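PDB 5KBP: glycosyl hydrolase, family 38 from Enterococcus faecalis, which probably hydrolyses alpha-mannosidic linkages in glycans, as other family 38 glycosyl hydrolases do, and is expected to bind carbohydrate and a metal ion. Local coordinates for residues S170-M175 with E276-V281; T136-Q141 with G179-K184; T640-E645 with N667-H672. All coordinates share one frame; numbering follows the deposited sequence.

Contact 1 of 3, residues S170-M175 with E276-V281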
ATOM      1  N   SER A 170     -12.702  38.455 -16.041  1.00 99.82           N
ATOM      2  CA  SER A 170     -11.638  39.232 -16.659  1.00 94.92           C
ATOM      3  C   SER A 170     -11.913  39.395 -18.145  1.00 95.33           C
ATOM      4  O   SER A 170     -12.328  38.444 -18.818  1.00 92.32           O
ATOM      5  CB  SER A 170     -10.273  38.568 -16.450  1.00 86.17           C
ATOM      6  OG  SER A 170      -9.243  39.310 -17.081  1.00 84.90           O
ATOM      7  N   GLN A 171     -11.686  40.607 -18.653  1.00 91.07           N
ATOM      8  CA  GLN A 171     -11.824  40.843 -20.084  1.00 86.56           C
ATOM      9  C   GLN A 171     -10.793  40.058 -20.881  1.00 84.56           C
ATOM     10  O   GLN A 171     -11.026  39.735 -22.051  1.00 93.83           O
ATOM     11  CB  GLN A 171     -11.692  42.335 -20.392  1.00 86.82           C
ATOM     12  CG  GLN A 171     -12.864  43.181 -19.936  1.00 95.52           C
ATOM     13  CD  GLN A 171     -12.664  44.652 -20.246  1.00104.53           C
ATOM     14  OE1 GLN A 171     -11.543  45.158 -20.206  1.00103.55           O
ATOM     15  NE2 GLN A 171     -13.752  45.342 -20.565  1.00109.55           N
ATOM     16  N   TYR A 172      -9.656  39.738 -20.269  1.00 70.28           N
ATOM     17  CA  TYR A 172      -8.544  39.125 -20.975  1.00 66.46           C
ATOM     18  C   TYR A 172      -8.115  37.841 -20.279  1.00 59.57           C
ATOM     19  O   TYR A 172      -8.448  37.594 -19.117  1.00 63.75           O
ATOM     20  CB  TYR A 172      -7.349  40.083 -21.073  1.00 71.04           C
ATOM     21  CG  TYR A 172      -7.720  41.483 -21.503  1.00 74.99           C
ATOM     22  CD1 TYR A 172      -7.964  41.779 -22.838  1.00 72.67           C
ATOM     23  CD2 TYR A 172      -7.823  42.511 -20.574  1.00 80.34           C
ATOM     24  CE1 TYR A 172      -8.301  43.059 -23.235  1.00 84.24           C
ATOM     25  CE2 TYR A 172      -8.161  43.793 -20.962  1.00 83.52           C
ATOM     26  CZ  TYR A 172      -8.399  44.061 -22.294  1.00 87.39           C
ATOM     27  OH  TYR A 172      -8.735  45.338 -22.686  1.00 87.87           O
ATOM     28  N   SER A 173      -7.363  37.023 -21.015  1.00 47.06           N
ATOM     29  CA  SER A 173      -6.758  35.815 -20.471  1.00 43.44           C
ATOM     30  C   SER A 173      -5.497  36.101 -19.666  1.00 46.01           C
ATOM     31  O   SER A 173      -4.873  35.159 -19.166  1.00 48.29           O
ATOM     32  CB  SER A 173      -6.444  34.828 -21.599  1.00 41.92           C
ATOM     33  OG  SER A 173      -5.800  35.475 -22.682  1.00 44.52           O
ATOM     34  N   GLU A 174      -5.106  37.367 -19.544  1.00 50.56           N
ATOM     35  CA  GLU A 174      -4.032  37.797 -18.662  1.00 47.48           C
ATOM     36  C   GLU A 174      -4.611  38.765 -17.640  1.00 54.82           C
ATOM     37  O   GLU A 174      -5.497  39.562 -17.965  1.00 57.57           O
ATOM     38  CB  GLU A 174      -2.891  38.471 -19.435  1.00 53.08           C
ATOM     39  CG  GLU A 174      -2.252  37.611 -20.518  1.00 60.25           C
ATOM     40  CD  GLU A 174      -3.093  37.529 -21.778  1.00 62.94           C
ATOM     41  OE1 GLU A 174      -3.259  36.412 -22.314  1.00 63.18           O
ATOM     42  OE2 GLU A 174      -3.595  38.579 -22.227  1.00 60.15           O
ATOM     43  N   MET A 175      -4.115  38.695 -16.410  1.00 56.97           N
ATOM     44  CA  MET A 175      -4.694  39.486 -15.333  1.00 55.94           C
ATOM     45  C   MET A 175      -3.690  39.599 -14.198  1.00 54.75           C
ATOM     46  O   MET A 175      -2.700  38.865 -14.137  1.00 51.41           O
ATOM     47  CB  MET A 175      -6.005  38.867 -14.837  1.00 57.73           C
ATOM     48  CG  MET A 175      -5.817  37.563 -14.072  1.00 61.33           C
ATOM     49  SD  MET A 175      -7.322  36.580 -13.970  1.00 65.76           S
ATOM     50  CE  MET A 175      -7.595  36.211 -15.703  1.00 65.72           C
ATOM     51  N   GLU A 276      -2.258  48.833 -19.867  1.00 80.42           N
ATOM     52  CA  GLU A 276      -2.457  49.454 -18.563  1.00 82.42           C
ATOM     53  C   GLU A 276      -3.837  49.187 -17.980  1.00 93.13           C
ATOM     54  O   GLU A 276      -4.013  49.311 -16.764  1.00 94.88           O
ATOM     55  CB  GLU A 276      -2.228  50.965 -18.658  1.00 82.08           C
ATOM     56  CG  GLU A 276      -0.808  51.354 -19.033  1.00 81.39           C
ATOM     57  N   ASP A 277      -4.817  48.826 -18.809  1.00 95.18           N
ATOM     58  CA  ASP A 277      -6.172  48.564 -18.345  1.00 97.73           C
ATOM     59  C   ASP A 277      -6.383  47.111 -17.936  1.00 90.43           C
ATOM     60  O   ASP A 277      -7.525  46.635 -17.941  1.00 90.53           O
ATOM     61  CB  ASP A 277      -7.186  48.957 -19.421  1.00 98.64           C
ATOM     62  CG  ASP A 277      -7.144  48.036 -20.626  1.00 97.65           C
ATOM     63  OD1 ASP A 277      -6.045  47.559 -20.977  1.00 94.56           O
ATOM     64  OD2 ASP A 277      -8.215  47.784 -21.219  1.00 99.63           O
ATOM     65  N   LEU A 278      -5.316  46.400 -17.582  1.00 85.36           N
ATOM     66  CA  LEU A 278      -5.438  44.994 -17.229  1.00 78.64           C
ATOM     67  C   LEU A 278      -6.213  44.835 -15.926  1.00 81.60           C
ATOM     68  O   LEU A 278      -5.983  45.559 -14.954  1.00 83.84           O
ATOM     69  CB  LEU A 278      -4.056  44.356 -17.102  1.00 65.90           C
ATOM     70  CG  LEU A 278      -4.001  42.842 -17.305  1.00 66.29           C
ATOM     71  CD1 LEU A 278      -4.322  42.493 -18.752  1.00 64.15           C
ATOM     72  CD2 LEU A 278      -2.646  42.287 -16.901  1.00 66.13           C
ATOM     73  N   GLY A 279      -7.139  43.880 -15.915  1.00 79.01           N
ATOM     74  CA  GLY A 279      -7.963  43.651 -14.747  1.00 76.07           C
ATOM     75  C   GLY A 279      -7.195  43.005 -13.608  1.00 64.56           C
ATOM     76  O   GLY A 279      -6.084  42.498 -13.760  1.00 55.78           O
ATOM     77  N   THR A 280      -7.819  43.028 -12.432  1.00 64.22           N
ATOM     78  CA  THR A 280      -7.214  42.485 -11.225  1.00 64.46           C
ATOM     79  C   THR A 280      -8.252  41.694 -10.445  1.00 63.99           C
ATOM     80  O   THR A 280      -9.323  42.219 -10.123  1.00 74.38           O
ATOM     81  CB  THR A 280      -6.632  43.595 -10.341  1.00 60.81           C
ATOM     82  OG1 THR A 280      -5.649  44.332 -11.078  1.00 63.30           O
ATOM     83  CG2 THR A 280      -5.986  43.003  -9.095  1.00 52.22           C
ATOM     84  N   VAL A 281      -7.936  40.437 -10.151  1.00 56.04           N
ATOM     85  CA  VAL A 281      -8.749  39.601  -9.278  1.00 54.14           C
ATOM     86  C   VAL A 281      -8.076  39.542  -7.916  1.00 54.60           C
ATOM     87  O   VAL A 281      -6.845  39.582  -7.803  1.00 57.59           O
ATOM     88  CB  VAL A 281      -8.953  38.188  -9.864  1.00 54.36           C
ATOM     89  CG1 VAL A 281      -9.796  38.261 -11.120  1.00 60.78           C
ATOM     90  CG2 VAL A 281      -7.615  37.528 -10.154  1.00 52.16           C
TER
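Tyr172 and Met175 meet Asp277, Leu278 and Val281 where strand 174-178 begins beside strand 280-282, its parallel neighbour at the edge of a five-stranded mixed sheet in the N-terminal alpha/beta domain. At the start of the first segment, Ser170 OG donates a hydrogen bond to Tyr172 O (2.8 Å), and Gln171 CB lies over one face of the Tyr172 ring, toward its rim. Tyr172 is the polar link between the segments. Its CB points toward 276-281, CG stands anti to the carbonyl carbon, and OH donates to Asp277 OD2 at 2.9 Å. The oxygen is met on its syn side, with the hydroxyl 23° out of the carboxylate plane; the two side chains cross at about a right angle, their flat groups turned 67° apart. Further down the same ring, CD2 touches Leu278 CD1 at 3.9 Å in an oblique apolar contact. Glu174 contributes mainly backbone: its O lies 3.3 Å from Leu278 CD1, while its carboxylate is hydrogen-bonded through OE2 to Ser223 OG. Leu278 CG sits anti to its own backbone N (chi1 -156°), and the two methyls fork across the chain at the start of the strand, CD1 at Glu174 and CD2 at Met175 CA (3.8 Å). Met175 also meets the backbone of the other segment, its CA lying 3.7 Å from Gly279 O. Trp177 and Trp176, next along the strand, carry on the packing against Val281 and Leu278. The Met175 side chain, bent at chi3, crosses Val281 obliquely, its SD 3.9 Å from Val281 CG2 and 4.1 Å from Val281 CG1.

Contact 2 of 3, residues T136-Q141 with G179-K184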
ATOM      1  N   THR A 136      -2.408  32.622  -2.674  1.00 50.42           N
ATOM      2  CA  THR A 136      -1.523  32.189  -3.756  1.00 49.24           C
ATOM      3  C   THR A 136      -0.493  33.243  -4.145  1.00 48.23           C
ATOM      4  O   THR A 136       0.691  32.888  -4.283  1.00 52.05           O
ATOM      5  CB  THR A 136      -2.352  31.756  -4.971  1.00 46.22           C
ATOM      6  OG1 THR A 136      -3.318  30.777  -4.575  1.00 48.48           O
ATOM      7  CG2 THR A 136      -1.450  31.162  -6.039  1.00 37.40           C
ATOM      8  N   PRO A 137      -0.844  34.524  -4.340  1.00 45.48           N
ATOM      9  CA  PRO A 137       0.193  35.493  -4.741  1.00 48.78           C
ATOM     10  C   PRO A 137       1.337  35.610  -3.750  1.00 53.74           C
ATOM     11  O   PRO A 137       2.504  35.637  -4.161  1.00 51.15           O
ATOM     12  CB  PRO A 137      -0.588  36.810  -4.862  1.00 49.41           C
ATOM     13  CG  PRO A 137      -1.985  36.395  -5.122  1.00 43.07           C
ATOM     14  CD  PRO A 137      -2.181  35.148  -4.323  1.00 43.62           C
ATOM     15  N   GLN A 138       1.040  35.676  -2.450  1.00 54.73           N
ATOM     16  CA  GLN A 138       2.111  35.778  -1.464  1.00 51.56           C
ATOM     17  C   GLN A 138       2.944  34.503  -1.419  1.00 46.75           C
ATOM     18  O   GLN A 138       4.172  34.563  -1.289  1.00 47.01           O
ATOM     19  CB  GLN A 138       1.539  36.091  -0.082  1.00 47.60           C
ATOM     20  CG  GLN A 138       2.610  36.330   0.971  1.00 47.76           C
ATOM     21  CD  GLN A 138       2.040  36.538   2.359  1.00 58.30           C
ATOM     22  OE1 GLN A 138       2.726  37.031   3.252  1.00 57.68           O
ATOM     23  NE2 GLN A 138       0.783  36.158   2.547  1.00 63.30           N
ATOM     24  N   MET A 139       2.298  33.340  -1.535  1.00 43.98           N
ATOM     25  CA  MET A 139       3.037  32.082  -1.492  1.00 44.02           C
ATOM     26  C   MET A 139       3.888  31.896  -2.743  1.00 53.83           C
ATOM     27  O   MET A 139       4.990  31.342  -2.670  1.00 51.91           O
ATOM     28  CB  MET A 139       2.074  30.910  -1.309  1.00 48.45           C
ATOM     29  CG  MET A 139       1.320  30.935   0.014  1.00 57.06           C
ATOM     30  SD  MET A 139       0.330  29.457   0.297  1.00 69.18           S
ATOM     31  CE  MET A 139       1.601  28.195   0.305  1.00 76.18           C
ATOM     32  N   MET A 140       3.394  32.345  -3.900  1.00 48.59           N
ATOM     33  CA  MET A 140       4.215  32.326  -5.109  1.00 47.79           C
ATOM     34  C   MET A 140       5.417  33.249  -4.956  1.00 49.90           C
ATOM     35  O   MET A 140       6.552  32.871  -5.270  1.00 51.64           O
ATOM     36  CB  MET A 140       3.384  32.734  -6.328  1.00 46.44           C
ATOM     37  CG  MET A 140       2.269  31.772  -6.703  1.00 47.66           C
ATOM     38  SD  MET A 140       2.824  30.067  -6.855  1.00 48.20           S
ATOM     39  CE  MET A 140       1.813  29.288  -5.600  1.00 53.45           C
ATOM     40  N   GLN A 141       5.182  34.469  -4.466  1.00 42.40           N
ATOM     41  CA  GLN A 141       6.267  35.430  -4.307  1.00 44.59           C
ATOM     42  C   GLN A 141       7.278  34.954  -3.272  1.00 48.01           C
ATOM     43  O   GLN A 141       8.487  35.160  -3.434  1.00 47.68           O
ATOM     44  CB  GLN A 141       5.702  36.795  -3.918  1.00 48.42           C
ATOM     45  CG  GLN A 141       6.356  37.963  -4.632  1.00 68.35           C
ATOM     46  CD  GLN A 141       6.104  37.944  -6.129  1.00 73.70           C
ATOM     47  OE1 GLN A 141       6.876  37.365  -6.893  1.00 64.18           O
ATOM     48  NE2 GLN A 141       5.020  38.582  -6.554  1.00 71.67           N
ATOM     49  N   GLY A 179      -3.312  39.142  -3.583  1.00 53.73           N
ATOM     50  CA  GLY A 179      -3.741  38.417  -2.413  1.00 53.69           C
ATOM     51  C   GLY A 179      -4.241  39.338  -1.323  1.00 54.02           C
ATOM     52  O   GLY A 179      -4.274  40.569  -1.458  1.00 57.19           O
ATOM     53  N   PRO A 180      -4.646  38.735  -0.200  1.00 52.36           N
ATOM     54  CA  PRO A 180      -5.135  39.544   0.927  1.00 53.14           C
ATOM     55  C   PRO A 180      -4.067  40.425   1.552  1.00 56.43           C
ATOM     56  O   PRO A 180      -4.414  41.438   2.173  1.00 53.30           O
ATOM     57  CB  PRO A 180      -5.645  38.491   1.921  1.00 49.46           C
ATOM     58  CG  PRO A 180      -4.875  37.257   1.587  1.00 52.16           C
ATOM     59  CD  PRO A 180      -4.671  37.294   0.098  1.00 52.20           C
ATOM     60  N   ASP A 181      -2.790  40.080   1.411  1.00 60.27           N
ATOM     61  CA  ASP A 181      -1.700  40.913   1.901  1.00 60.33           C
ATOM     62  C   ASP A 181      -1.240  41.937   0.872  1.00 59.11           C
ATOM     63  O   ASP A 181      -0.155  42.508   1.027  1.00 49.44           O
ATOM     64  CB  ASP A 181      -0.515  40.041   2.320  1.00 62.52           C
ATOM     65  CG  ASP A 181       0.176  39.397   1.137  1.00 67.50           C
ATOM     66  OD1 ASP A 181      -0.526  38.945   0.208  1.00 69.03           O
ATOM     67  OD2 ASP A 181       1.424  39.355   1.130  1.00 68.52           O
ATOM     68  N   GLN A 182      -2.033  42.168  -0.174  1.00 64.39           N
ATOM     69  CA  GLN A 182      -1.755  43.087  -1.275  1.00 55.51           C
ATOM     70  C   GLN A 182      -0.572  42.653  -2.132  1.00 54.91           C
ATOM     71  O   GLN A 182      -0.135  43.418  -3.002  1.00 59.68           O
ATOM     72  CB  GLN A 182      -1.537  44.523  -0.782  1.00 50.15           C
ATOM     73  CG  GLN A 182      -2.731  45.103  -0.039  1.00 60.48           C
ATOM     74  CD  GLN A 182      -2.638  46.605   0.138  1.00 75.14           C
ATOM     75  OE1 GLN A 182      -2.865  47.129   1.229  1.00 83.25           O
ATOM     76  NE2 GLN A 182      -2.310  47.308  -0.939  1.00 76.06           N
ATOM     77  N   THR A 183      -0.038  41.452  -1.918  1.00 55.05           N
ATOM     78  CA  THR A 183       0.955  40.908  -2.833  1.00 54.86           C
ATOM     79  C   THR A 183       0.296  40.595  -4.170  1.00 53.48           C
ATOM     80  O   THR A 183      -0.794  40.021  -4.223  1.00 49.23           O
ATOM     81  CB  THR A 183       1.600  39.650  -2.250  1.00 54.57           C
ATOM     82  OG1 THR A 183       2.223  39.964  -0.997  1.00 62.91           O
ATOM     83  CG2 THR A 183       2.654  39.098  -3.201  1.00 47.71           C
ATOM     84  N   LYS A 184       0.964  40.979  -5.254  1.00 48.02           N
ATOM     85  CA  LYS A 184       0.385  40.927  -6.589  1.00 48.13           C
ATOM     86  C   LYS A 184       1.306  40.156  -7.524  1.00 55.01           C
ATOM     87  O   LYS A 184       2.505  40.447  -7.600  1.00 65.89           O
ATOM     88  CB  LYS A 184       0.134  42.349  -7.109  1.00 49.94           C
ATOM     89  CG  LYS A 184       0.133  42.506  -8.616  1.00 62.69           C
ATOM     90  CD  LYS A 184      -0.303  43.915  -8.989  1.00 71.73           C
ATOM     91  CE  LYS A 184       0.377  44.406 -10.256  1.00 75.08           C
ATOM     92  NZ  LYS A 184       1.850  44.553 -10.082  1.00 75.67           N
TER
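Pro137 and Gln141, one helical turn apart on helix 136-141, and Gln138 between them pack on the loop of a beta hairpin, a type I turn from Gly179 to Gln182 closed by Gln182 N to Gly179 O (3.0 Å) and, at its base, Gly179 N to Thr183 O (2.7 Å). Carbon against backbone makes up much of the touch. The proline ring sits on the hairpin base, CG 3.4 Å from Gly179 N and CB 3.3 Å from Thr183 O, while Thr183 CG2 lies 3.6 Å from Pro137 O and 3.9 Å from Gln141 CB. The polar contact is a stack: the Gln138 amide lies nearly parallel to the Asp181 carboxylate, planes 23° apart, with Gln138 CD 3.1 Å from Asp181 OD2. The amide's own bonds run to other partners, NE2 to Gln135 and Phe890 O and OE1 to Ile892 N, which fix its rotation. Asp181 OD1 takes a weak bond from Thr183 N, as in an Asx turn. Beyond the hairpin, Ile185 of strand 184-189 meets Pro137, Met140 and Gln141, and the helix's other flank, through Met139 and Met140, packs on helix 100-117.

Contact 3 of 3, residues T640-E645 with N667-H672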
ATOM      1  N   THR A 640     -36.899   0.797   2.400  1.00 57.41           N
ATOM      2  CA  THR A 640     -36.435  -0.139   3.415  1.00 61.52           C
ATOM      3  C   THR A 640     -35.533   0.593   4.400  1.00 68.14           C
ATOM      4  O   THR A 640     -34.529   1.194   4.003  1.00 64.62           O
ATOM      5  CB  THR A 640     -35.687  -1.304   2.770  1.00 60.82           C
ATOM      6  OG1 THR A 640     -36.527  -1.931   1.794  1.00 57.18           O
ATOM      7  CG2 THR A 640     -35.289  -2.330   3.822  1.00 59.97           C
ATOM      8  N   LEU A 641     -35.883   0.537   5.681  1.00 68.01           N
ATOM      9  CA  LEU A 641     -35.172   1.265   6.719  1.00 63.16           C
ATOM     10  C   LEU A 641     -34.301   0.318   7.539  1.00 57.07           C
ATOM     11  O   LEU A 641     -34.598  -0.873   7.674  1.00 51.98           O
ATOM     12  CB  LEU A 641     -36.151   2.005   7.635  1.00 64.92           C
ATOM     13  CG  LEU A 641     -37.136   2.934   6.922  1.00 55.76           C
ATOM     14  CD1 LEU A 641     -38.024   3.651   7.927  1.00 58.87           C
ATOM     15  CD2 LEU A 641     -36.401   3.933   6.038  1.00 47.20           C
ATOM     16  N   ARG A 642     -33.217   0.869   8.086  1.00 55.90           N
ATOM     17  CA  ARG A 642     -32.242   0.129   8.869  1.00 63.03           C
ATOM     18  C   ARG A 642     -31.798   1.005  10.033  1.00 55.39           C
ATOM     19  O   ARG A 642     -31.612   2.219   9.858  1.00 48.70           O
ATOM     20  CB  ARG A 642     -31.028  -0.268   8.015  1.00 75.40           C
ATOM     21  CG  ARG A 642     -30.072  -1.249   8.675  1.00 88.56           C
ATOM     22  CD  ARG A 642     -28.719  -1.246   7.977  1.00 98.78           C
ATOM     23  NE  ARG A 642     -27.779  -2.188   8.580  1.00109.36           N
ATOM     24  CZ  ARG A 642     -27.377  -3.315   8.001  1.00112.82           C
ATOM     25  NH1 ARG A 642     -27.827  -3.640   6.797  1.00113.54           N
ATOM     26  NH2 ARG A 642     -26.519  -4.114   8.621  1.00109.70           N
ATOM     27  N   PRO A 643     -31.634   0.432  11.226  1.00 56.20           N
ATOM     28  CA  PRO A 643     -31.196   1.235  12.373  1.00 50.93           C
ATOM     29  C   PRO A 643     -29.815   1.837  12.153  1.00 57.78           C
ATOM     30  O   PRO A 643     -28.948   1.247  11.504  1.00 59.59           O
ATOM     31  CB  PRO A 643     -31.187   0.228  13.528  1.00 47.52           C
ATOM     32  CG  PRO A 643     -32.154  -0.829  13.109  1.00 50.29           C
ATOM     33  CD  PRO A 643     -31.999  -0.939  11.622  1.00 53.05           C
ATOM     34  N   PHE A 644     -29.623   3.034  12.709  1.00 56.64           N
ATOM     35  CA  PHE A 644     -28.362   3.764  12.574  1.00 47.45           C
ATOM     36  C   PHE A 644     -28.143   4.523  13.881  1.00 46.21           C
ATOM     37  O   PHE A 644     -28.791   5.545  14.121  1.00 49.23           O
ATOM     38  CB  PHE A 644     -28.400   4.702  11.376  1.00 46.44           C
ATOM     39  CG  PHE A 644     -27.136   5.495  11.179  1.00 45.63           C
ATOM     40  CD1 PHE A 644     -26.072   4.961  10.472  1.00 46.71           C
ATOM     41  CD2 PHE A 644     -27.020   6.778  11.688  1.00 47.54           C
ATOM     42  CE1 PHE A 644     -24.911   5.687  10.285  1.00 54.00           C
ATOM     43  CE2 PHE A 644     -25.861   7.510  11.505  1.00 56.77           C
ATOM     44  CZ  PHE A 644     -24.807   6.964  10.801  1.00 55.03           C
ATOM     45  N   GLU A 645     -27.234   4.019  14.713  1.00 53.27           N
ATOM     46  CA  GLU A 645     -27.001   4.583  16.035  1.00 57.27           C
ATOM     47  C   GLU A 645     -25.874   5.607  15.995  1.00 54.89           C
ATOM     48  O   GLU A 645     -24.860   5.413  15.316  1.00 52.87           O
ATOM     49  CB  GLU A 645     -26.674   3.475  17.039  1.00 67.93           C
ATOM     50  CG  GLU A 645     -26.604   3.942  18.486  1.00 86.50           C
ATOM     51  CD  GLU A 645     -26.553   2.790  19.470  1.00101.25           C
ATOM     52  OE1 GLU A 645     -26.690   1.628  19.033  1.00105.44           O
ATOM     53  OE2 GLU A 645     -26.377   3.045  20.680  1.00106.78           O
ATOM     54  N   ASN A 667     -21.149   2.918  10.074  1.00 49.96           N
ATOM     55  CA  ASN A 667     -21.858   3.280   8.850  1.00 40.34           C
ATOM     56  C   ASN A 667     -22.099   2.036   8.005  1.00 42.92           C
ATOM     57  O   ASN A 667     -21.195   1.537   7.333  1.00 38.75           O
ATOM     58  CB  ASN A 667     -21.069   4.328   8.076  1.00 35.11           C
ATOM     59  CG  ASN A 667     -21.808   4.824   6.854  1.00 43.66           C
ATOM     60  OD1 ASN A 667     -21.259   4.864   5.753  1.00 44.42           O
ATOM     61  ND2 ASN A 667     -23.068   5.192   7.037  1.00 47.75           N
ATOM     62  N   GLN A 668     -23.328   1.524   8.047  1.00 44.78           N
ATOM     63  CA  GLN A 668     -23.777   0.465   7.153  1.00 46.76           C
ATOM     64  C   GLN A 668     -24.829   0.982   6.176  1.00 50.36           C
ATOM     65  O   GLN A 668     -25.655   0.217   5.673  1.00 47.15           O
ATOM     66  CB  GLN A 668     -24.312  -0.723   7.951  1.00 37.35           C
ATOM     67  CG  GLN A 668     -23.273  -1.379   8.844  1.00 44.50           C
ATOM     68  CD  GLN A 668     -22.087  -1.919   8.064  1.00 56.76           C
ATOM     69  OE1 GLN A 668     -22.235  -2.398   6.940  1.00 66.71           O
ATOM     70  NE2 GLN A 668     -20.901  -1.839   8.658  1.00 56.93           N
ATOM     71  N   ILE A 669     -24.800   2.284   5.906  1.00 50.41           N
ATOM     72  CA  ILE A 669     -25.773   2.955   5.056  1.00 48.61           C
ATOM     73  C   ILE A 669     -25.049   3.485   3.827  1.00 43.98           C
ATOM     74  O   ILE A 669     -23.904   3.944   3.920  1.00 52.61           O
ATOM     75  CB  ILE A 669     -26.484   4.096   5.815  1.00 46.13           C
ATOM     76  CG1 ILE A 669     -27.190   3.549   7.058  1.00 47.75           C
ATOM     77  CG2 ILE A 669     -27.473   4.820   4.918  1.00 35.51           C
ATOM     78  CD1 ILE A 669     -28.223   2.483   6.758  1.00 47.98           C
ATOM     79  N   LYS A 670     -25.713   3.418   2.677  1.00 36.99           N
ATOM     80  CA  LYS A 670     -25.144   3.860   1.415  1.00 40.17           C
ATOM     81  C   LYS A 670     -25.943   5.028   0.848  1.00 37.68           C
ATOM     82  O   LYS A 670     -27.106   5.243   1.200  1.00 47.20           O
ATOM     83  CB  LYS A 670     -25.108   2.714   0.394  1.00 41.50           C
ATOM     84  CG  LYS A 670     -24.286   1.520   0.841  1.00 44.48           C
ATOM     85  CD  LYS A 670     -24.395   0.373  -0.151  1.00 43.28           C
ATOM     86  CE  LYS A 670     -23.624  -0.850   0.324  1.00 49.80           C
ATOM     87  NZ  LYS A 670     -23.777  -2.010  -0.600  1.00 58.68           N
ATOM     88  N   ASP A 671     -25.287   5.785  -0.035  1.00 38.64           N
ATOM     89  CA  ASP A 671     -25.926   6.855  -0.805  1.00 44.43           C
ATOM     90  C   ASP A 671     -26.561   7.909   0.102  1.00 49.37           C
ATOM     91  O   ASP A 671     -27.732   8.264  -0.045  1.00 45.83           O
ATOM     92  CB  ASP A 671     -26.960   6.280  -1.778  1.00 48.31           C
ATOM     93  CG  ASP A 671     -26.354   5.294  -2.758  1.00 59.86           C
ATOM     94  OD1 ASP A 671     -25.266   5.580  -3.299  1.00 62.54           O
ATOM     95  OD2 ASP A 671     -26.969   4.231  -2.985  1.00 66.61           O
ATOM     96  N   HIS A 672     -25.774   8.424   1.044  1.00 51.74           N
ATOM     97  CA  HIS A 672     -26.292   9.400   1.992  1.00 53.70           C
ATOM     98  C   HIS A 672     -25.161  10.293   2.482  1.00 47.16           C
ATOM     99  O   HIS A 672     -23.980  10.030   2.244  1.00 42.87           O
ATOM    100  CB  HIS A 672     -26.981   8.718   3.177  1.00 49.96           C
ATOM    101  CG  HIS A 672     -26.031   8.063   4.128  1.00 51.13           C
ATOM    102  ND1 HIS A 672     -26.035   8.325   5.483  1.00 50.66           N
ATOM    103  CD2 HIS A 672     -25.043   7.162   3.922  1.00 48.69           C
ATOM    104  CE1 HIS A 672     -25.089   7.611   6.068  1.00 44.70           C
ATOM    105  NE2 HIS A 672     -24.473   6.898   5.144  1.00 46.82           N
TER
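In the connection that carries the chain from strand 659-667 to strand 672-679, Gln668 and Ile669 pack against Arg642 and Phe644 of strand 641-653. The strand shows this connection its alternate side chains, so Arg642 and Phe644 both start toward it while Pro643 between them turns to Met611 of strand 601-613, whose Leu612 backs the Phe644 ring. Phe644 has CG anti to its backbone N (chi1 180°), and its CD1 and CE1 make the contact: CD1 lies 3.9 Å from Ile669 CG1, approached obliquely, and CE1 lies 4.1 Å from Asn667 CA. Arg642 runs extended from CG to NE, and it and Ile669 slide past each other in opposite directions, Ile669 CD1 lying 4.0 Å from Arg642 CD and 4.1 Å from Arg642 CB. At the outer end of the arginine, Gln668 CB lies over one face of the guanidinium, offset toward the rim, 3.8 Å from Arg642 NE, so the charged group is met by aliphatic carbon. Strands 641-653 and 659-667 are neighbours in a nine-stranded antiparallel sheet, whereas strand 672-679 belongs to a second, ten-stranded one; the segment 667-672 therefore crosses between the sheets of the C-terminal beta domain, consistent with the galactose mutarotase-like supersandwich. The backbone of the crossing is tied down by Gln771, which bonds to Ile669 O, and by Gln769, which bonds to Asp671 N. Ile669 is used on two sides, for while CG1 and CD1 face the strand, CG2 stands 3.5 Å above the plane of the His672 ring, over its centre, in a CH-pi contact. That imidazole is held through ND1 by Asp564 OD1.

Contacts 1 and 2 lie at the two ends of strand 174-178, contact 1 where it begins beside its parallel neighbour at the sheet edge, contact 2 in the hairpin loop after it, so their segments adjoin in sequence and their centres are about 17 Å apart. Both are partly buried. Contact 3 belongs to the C-terminal beta domain, its centre about 50 Å from that of contact 1 and 46 Å from that of contact 2; it is mostly buried, with an arginine at its exposed margin. A tyrosine-carboxylate hydrogen bond joins the segments of contact 1, a stacked amide and carboxylate mark contact 2, and contact 3 relies on aliphatic carbon against a ring and a guanidinium.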